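Local coordinates for protein exonuclease mut-7 homolog (Aedes aegypti, PDB 7JW2) that probably acts as a magnesium-dependent 3'-5' exoribonuclease that trims the 3' ends of Argonaute-bound microRNAs, here represented by its exonuclease domain, at residues A[5-10]-A[59-64]; A[22-27]-A[53-58]. All blocks are in the same frame, centred on the assembly; numbering follows the deposited sequence.

Interaction 1: residues A[5-10]-A[59-64]; sequences LRLDES and DDVYMI
The isobutyl end of Leu7 lies over one face of the flat peptide that joins Asp59 to Asp60. Its CD1 stands 3.7 Å from Asp60 N and 3.8 Å from Asp59 C, almost straight above the plane, while CD2 sits over the carbonyl end, 4.0 Å from Asp59 O. The N-H edge of the same peptide is turned toward Thr57, in the turn of the hairpin. With CG of Leu7 anti to its carbonyl carbon (chi1 -58°) and the chain running on extended, CD1 also reaches the first residue of strand 61-65, 3.7 Å from Val61 CG2, the two side chains meeting at about a right angle. Phe190 of helix 179-205 touches Leu7 and Leu5, and Val61 rests on Ala186 of that helix. CB of Asp60 points away from 5-10, and its OD2 is hydrogen-bonded to both His11 and His13. Within the loop before strand 12-15, Ser10 OG bonds to Asp8 OD1 at 2.5 Å from above the carboxylate plane. The contact itself is van der Waals in character, leucine methyls over a peptide face and against a valine methyl: 5-10 and 59-64 meet by close packing, and the directional bonds to 59-64 come from neighbours such as His11 and His13.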
loop_
_atom_site.group_PDB
_atom_site.type_symbol
_atom_site.label_atom_id
_atom_site.label_comp_id
_atom_site.label_asym_id
_atom_site.label_seq_id
_atom_site.Cartn_x
_atom_site.Cartn_y
_atom_site.Cartn_z
ATOM N N LEU A 5 1.254 -13.977 -23.541
ATOM C CA LEU A 5 0.458 -13.651 -22.366
ATOM C C LEU A 5 -0.982 -13.355 -22.769
ATOM O O LEU A 5 -1.232 -12.470 -23.592
ATOM C CB LEU A 5 1.063 -12.446 -21.646
ATOM C CG LEU A 5 0.312 -11.889 -20.434
ATOM C CD1 LEU A 5 0.198 -12.950 -19.357
ATOM C CD2 LEU A 5 1.002 -10.639 -19.894
ATOM N N ARG A 6 -1.934 -14.070 -22.165
ATOM C CA ARG A 6 -3.327 -13.868 -22.548
ATOM C C ARG A 6 -3.953 -12.633 -21.917
ATOM O O ARG A 6 -5.012 -12.195 -22.381
ATOM C CB ARG A 6 -4.156 -15.113 -22.223
ATOM C CG ARG A 6 -4.265 -15.495 -20.771
ATOM C CD ARG A 6 -5.060 -16.786 -20.719
ATOM N NE ARG A 6 -5.175 -17.376 -19.394
ATOM C CZ ARG A 6 -5.973 -16.908 -18.442
ATOM N NH1 ARG A 6 -6.701 -15.818 -18.658
ATOM N NH2 ARG A 6 -6.038 -17.521 -17.266
ATOM N N LEU A 7 -3.321 -12.040 -20.911
ATOM C CA LEU A 7 -3.861 -10.831 -20.307
ATOM C C LEU A 7 -3.754 -9.642 -21.257
ATOM O O LEU A 7 -2.804 -9.512 -22.034
ATOM C CB LEU A 7 -3.128 -10.508 -19.007
ATOM C CG LEU A 7 -3.165 -11.584 -17.929
ATOM C CD1 LEU A 7 -2.402 -11.104 -16.694
ATOM C CD2 LEU A 7 -4.599 -11.933 -17.574
ATOM N N ASP A 8 -4.749 -8.764 -21.175
ATOM C CA ASP A 8 -4.694 -7.499 -21.892
ATOM C C ASP A 8 -3.548 -6.644 -21.357
ATOM O O ASP A 8 -3.153 -6.757 -20.191
ATOM C CB ASP A 8 -6.029 -6.766 -21.751
ATOM C CG ASP A 8 -5.979 -5.350 -22.281
ATOM O OD1 ASP A 8 -6.640 -4.474 -21.688
ATOM O OD2 ASP A 8 -5.284 -5.111 -23.292
ATOM N N GLU A 9 -3.009 -5.785 -22.229
ATOM C CA GLU A 9 -1.893 -4.925 -21.841
ATOM C C GLU A 9 -2.261 -3.989 -20.697
ATOM O O GLU A 9 -1.380 -3.560 -19.941
ATOM C CB GLU A 9 -1.410 -4.114 -23.045
ATOM C CG GLU A 9 -0.575 -4.907 -24.032
ATOM C CD GLU A 9 -0.450 -4.210 -25.374
ATOM O OE1 GLU A 9 0.245 -4.751 -26.262
ATOM O OE2 GLU A 9 -1.045 -3.121 -25.538
ATOM N N SER A 10 -3.544 -3.648 -20.551
ATOM C CA SER A 10 -3.972 -2.816 -19.433
ATOM C C SER A 10 -3.901 -3.541 -18.097
ATOM O O SER A 10 -4.111 -2.910 -17.055
ATOM C CB SER A 10 -5.396 -2.316 -19.665
ATOM O OG SER A 10 -6.330 -3.360 -19.457
ATOM N N ASP A 59 -5.135 -12.381 -12.952
ATOM C CA ASP A 59 -5.758 -11.226 -13.583
ATOM C C ASP A 59 -4.803 -10.093 -13.918
ATOM O O ASP A 59 -5.164 -9.236 -14.725
ATOM C CB ASP A 59 -6.868 -10.665 -12.680
ATOM C CG ASP A 59 -7.980 -11.655 -12.454
ATOM O OD1 ASP A 59 -8.458 -12.223 -13.451
ATOM O OD2 ASP A 59 -8.373 -11.860 -11.287
ATOM N N ASP A 60 -3.618 -10.050 -13.308
ATOM C CA ASP A 60 -2.710 -8.921 -13.459
ATOM C C ASP A 60 -1.279 -9.405 -13.302
ATOM O O ASP A 60 -1.004 -10.340 -12.547
ATOM C CB ASP A 60 -2.968 -7.812 -12.415
ATOM C CG ASP A 60 -4.331 -7.148 -12.571
ATOM O OD1 ASP A 60 -5.313 -7.625 -11.953
ATOM O OD2 ASP A 60 -4.407 -6.136 -13.299
ATOM N N VAL A 61 -0.354 -8.729 -13.979
ATOM C CA VAL A 61 1.068 -8.936 -13.747
ATOM C C VAL A 61 1.689 -7.604 -13.367
ATOM O O VAL A 61 1.464 -6.595 -14.047
ATOM C CB VAL A 61 1.779 -9.532 -14.972
ATOM C CG1 VAL A 61 3.235 -9.784 -14.635
ATOM C CG2 VAL A 61 1.104 -10.832 -15.393
ATOM N N TYR A 62 2.443 -7.601 -12.272
ATOM C CA TYR A 62 3.163 -6.428 -11.799
ATOM C C TYR A 62 4.657 -6.637 -11.981
ATOM O O TYR A 62 5.192 -7.694 -11.645
ATOM C CB TYR A 62 2.853 -6.174 -10.324
ATOM C CG TYR A 62 1.388 -5.957 -10.042
ATOM C CD1 TYR A 62 0.561 -7.018 -9.685
ATOM C CD2 TYR A 62 0.823 -4.696 -10.130
ATOM C CE1 TYR A 62 -0.781 -6.818 -9.418
ATOM C CE2 TYR A 62 -0.517 -4.493 -9.871
ATOM C CZ TYR A 62 -1.311 -5.561 -9.522
ATOM O OH TYR A 62 -2.649 -5.364 -9.261
ATOM N N MET A 63 5.342 -5.621 -12.485
ATOM C CA MET A 63 6.786 -5.698 -12.676
ATOM C C MET A 63 7.412 -4.564 -11.888
ATOM O O MET A 63 7.306 -3.402 -12.299
ATOM C CB MET A 63 7.139 -5.617 -14.156
ATOM C CG MET A 63 6.519 -6.773 -14.913
ATOM S SD MET A 63 6.926 -6.787 -16.659
ATOM C CE MET A 63 5.986 -5.405 -17.243
ATOM N N ILE A 64 8.028 -4.890 -10.747
ATOM C CA ILE A 64 8.662 -3.870 -9.914
ATOM C C ILE A 64 9.998 -3.494 -10.542
ATOM O O ILE A 64 10.898 -4.340 -10.647
ATOM C CB ILE A 64 8.871 -4.356 -8.472
ATOM C CG1 ILE A 64 7.572 -4.886 -7.851
ATOM C CG2 ILE A 64 9.496 -3.218 -7.615
ATOM C CD1 ILE A 64 7.850 -5.716 -6.606
#

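Interaction 2: residues A[22-27]-A[53-58]; sequences YAMLSD and IQLATW
Helix 18-28 packs on one face of the central mixed sheet of this RNase H-like exonuclease domain, and here it meets strand 50-56, an inner strand of that sheet. Leu55 and, further along, Thr57 point their CB toward the helix, whereas the alternate residues Gln54 and Ala56 turn to the other face; Gln54 is bonded there to Ala185 O of helix 179-205. On the helix the facing residues are Met24 and Asp27, almost one turn apart. In Met24, CG anti to the backbone N (chi1 170°) and an extended chi2 carry SD toward the sheet; the bend at chi3 (78°) turns only the terminal CE. SD lies 4.0 Å from Leu55 CD1, and the two side chains cross at about a right angle. Tyr62 and Ile64 of the neighbouring strand 61-65 flank Met24, and Phe36 and Phe84 touch Leu55, which makes this end of the contact part of the hydrophobic core. Away from the sheet, the helix looks to the second subunit, where Ser26 OG bonds to Asp19 O of that chain. The other end of the contact is polar. Asp27 OD2 is bonded to Tyr62 OH, and Thr57 OG1 accepts from Asp59 N and Asp60 N, an ST motif in the turn that leads to strand 61-65. One water joins the two side chains: it accepts from Thr57 OG1 at 2.7 Å and donates to Asp27 OD2, also at 2.7 Å.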
loop_
_atom_site.group_PDB
_atom_site.type_symbol
_atom_site.label_atom_id
_atom_site.label_comp_id
_atom_site.label_asym_id
_atom_site.label_seq_id
_atom_site.Cartn_x
_atom_site.Cartn_y
_atom_site.Cartn_z
ATOM N N TYR A 22 2.273 0.613 -3.704
ATOM C CA TYR A 22 1.220 0.369 -2.718
ATOM C C TYR A 22 -0.087 -0.036 -3.384
ATOM O O TYR A 22 -0.862 -0.794 -2.794
ATOM C CB TYR A 22 1.051 1.597 -1.810
ATOM C CG TYR A 22 2.173 1.630 -0.802
ATOM C CD1 TYR A 22 2.238 0.682 0.206
ATOM C CD2 TYR A 22 3.189 2.562 -0.883
ATOM C CE1 TYR A 22 3.275 0.671 1.124
ATOM C CE2 TYR A 22 4.231 2.565 0.038
ATOM C CZ TYR A 22 4.271 1.612 1.028
ATOM O OH TYR A 22 5.306 1.604 1.937
ATOM N N ALA A 23 -0.353 0.427 -4.610
ATOM C CA ALA A 23 -1.520 -0.073 -5.332
ATOM C C ALA A 23 -1.365 -1.559 -5.640
ATOM O O ALA A 23 -2.321 -2.343 -5.504
ATOM C CB ALA A 23 -1.730 0.724 -6.622
ATOM N N MET A 24 -0.157 -1.970 -6.029
ATOM C CA MET A 24 0.135 -3.392 -6.207
ATOM C C MET A 24 -0.079 -4.164 -4.907
ATOM O O MET A 24 -0.720 -5.225 -4.898
ATOM C CB MET A 24 1.574 -3.562 -6.704
ATOM C CG MET A 24 2.048 -5.011 -6.678
ATOM S SD MET A 24 3.840 -5.105 -6.920
ATOM C CE MET A 24 4.397 -4.650 -5.260
ATOM N N LEU A 25 0.471 -3.660 -3.799
ATOM C CA LEU A 25 0.341 -4.351 -2.519
ATOM C C LEU A 25 -1.123 -4.501 -2.133
ATOM O O LEU A 25 -1.527 -5.529 -1.584
ATOM C CB LEU A 25 1.105 -3.601 -1.425
ATOM C CG LEU A 25 1.380 -4.411 -0.152
ATOM C CD1 LEU A 25 2.234 -5.631 -0.513
ATOM C CD2 LEU A 25 2.099 -3.569 0.892
ATOM N N SER A 26 -1.936 -3.489 -2.424
ATOM C CA SER A 26 -3.361 -3.559 -2.121
ATOM C C SER A 26 -4.017 -4.759 -2.794
ATOM O O SER A 26 -4.838 -5.453 -2.178
ATOM C CB SER A 26 -4.041 -2.264 -2.563
ATOM O OG SER A 26 -5.445 -2.360 -2.425
ATOM N N ASP A 27 -3.670 -5.018 -4.056
ATOM C CA ASP A 27 -4.200 -6.182 -4.763
ATOM C C ASP A 27 -3.609 -7.470 -4.202
ATOM O O ASP A 27 -4.344 -8.398 -3.835
ATOM C CB ASP A 27 -3.899 -6.038 -6.260
ATOM C CG ASP A 27 -4.315 -7.254 -7.078
ATOM O OD1 ASP A 27 -5.121 -8.079 -6.597
ATOM O OD2 ASP A 27 -3.837 -7.379 -8.228
ATOM N N ILE A 53 11.495 -7.370 -10.405
ATOM C CA ILE A 53 10.801 -8.479 -9.746
ATOM C C ILE A 53 9.379 -8.514 -10.283
ATOM O O ILE A 53 8.690 -7.484 -10.293
ATOM C CB ILE A 53 10.820 -8.333 -8.217
ATOM C CG1 ILE A 53 12.260 -8.449 -7.707
ATOM C CG2 ILE A 53 9.952 -9.428 -7.581
ATOM C CD1 ILE A 53 12.404 -8.028 -6.267
ATOM N N GLN A 54 8.945 -9.679 -10.760
ATOM C CA GLN A 54 7.643 -9.814 -11.406
ATOM C C GLN A 54 6.717 -10.662 -10.538
ATOM O O GLN A 54 7.095 -11.760 -10.120
ATOM C CB GLN A 54 7.750 -10.430 -12.808
ATOM C CG GLN A 54 8.723 -9.750 -13.784
ATOM C CD GLN A 54 10.089 -10.414 -13.806
ATOM O OE1 GLN A 54 11.027 -9.931 -13.169
ATOM N NE2 GLN A 54 10.210 -11.513 -14.550
ATOM N N LEU A 55 5.521 -10.139 -10.277
ATOM C CA LEU A 55 4.512 -10.813 -9.462
ATOM C C LEU A 55 3.228 -10.916 -10.264
ATOM O O LEU A 55 2.660 -9.889 -10.654
ATOM C CB LEU A 55 4.266 -10.055 -8.155
ATOM C CG LEU A 55 5.536 -9.702 -7.381
ATOM C CD1 LEU A 55 5.260 -8.817 -6.169
ATOM C CD2 LEU A 55 6.294 -10.956 -6.968
ATOM N N ALA A 56 2.753 -12.144 -10.479
ATOM C CA ALA A 56 1.600 -12.401 -11.334
ATOM C C ALA A 56 0.445 -13.014 -10.551
ATOM O O ALA A 56 0.645 -13.927 -9.750
ATOM C CB ALA A 56 1.975 -13.348 -12.481
ATOM N N THR A 57 -0.755 -12.529 -10.828
ATOM C CA THR A 57 -2.003 -13.188 -10.443
ATOM C C THR A 57 -2.698 -13.649 -11.714
ATOM O O THR A 57 -2.250 -13.365 -12.824
ATOM C CB THR A 57 -2.916 -12.240 -9.665
ATOM O OG1 THR A 57 -3.556 -11.350 -10.585
ATOM C CG2 THR A 57 -2.133 -11.413 -8.666
ATOM N N TRP A 58 -3.827 -14.349 -11.560
ATOM C CA TRP A 58 -4.551 -14.758 -12.756
ATOM C C TRP A 58 -5.064 -13.571 -13.560
ATOM O O TRP A 58 -5.391 -13.732 -14.743
ATOM C CB TRP A 58 -5.725 -15.661 -12.383
ATOM C CG TRP A 58 -5.328 -17.064 -12.105
ATOM C CD1 TRP A 58 -5.420 -17.715 -10.917
ATOM C CD2 TRP A 58 -4.764 -17.996 -13.033
ATOM N NE1 TRP A 58 -4.967 -19.002 -11.048
ATOM C CE2 TRP A 58 -4.544 -19.198 -12.334
ATOM C CE3 TRP A 58 -4.428 -17.931 -14.388
ATOM C CZ2 TRP A 58 -4.003 -20.322 -12.936
ATOM C CZ3 TRP A 58 -3.898 -19.055 -14.990
ATOM C CH2 TRP A 58 -3.688 -20.232 -14.263
HETATM O O HOH W 1 -5.051 -9.232 -9.778
#

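How the interactions relate
Along the chain the order is 5-10, 22-27, 53-58, 59-64, so both segments of interaction 2 fall between those of interaction 1. The centres of the two contacts lie about 10 Å apart. Segments 53-58 and 59-64 are consecutive and form the turn and arms of a hairpin, whose antiparallel strands 50-56 and 61-65 are neighbours in the sheet; Ile64 N lies 2.7 Å from Ile53 O. Leu7 and Val61 meet on the side of helix 179-205, Met24 and Leu55 on the opposite face, so the N-terminal part of the domain packs against both faces of one hairpin.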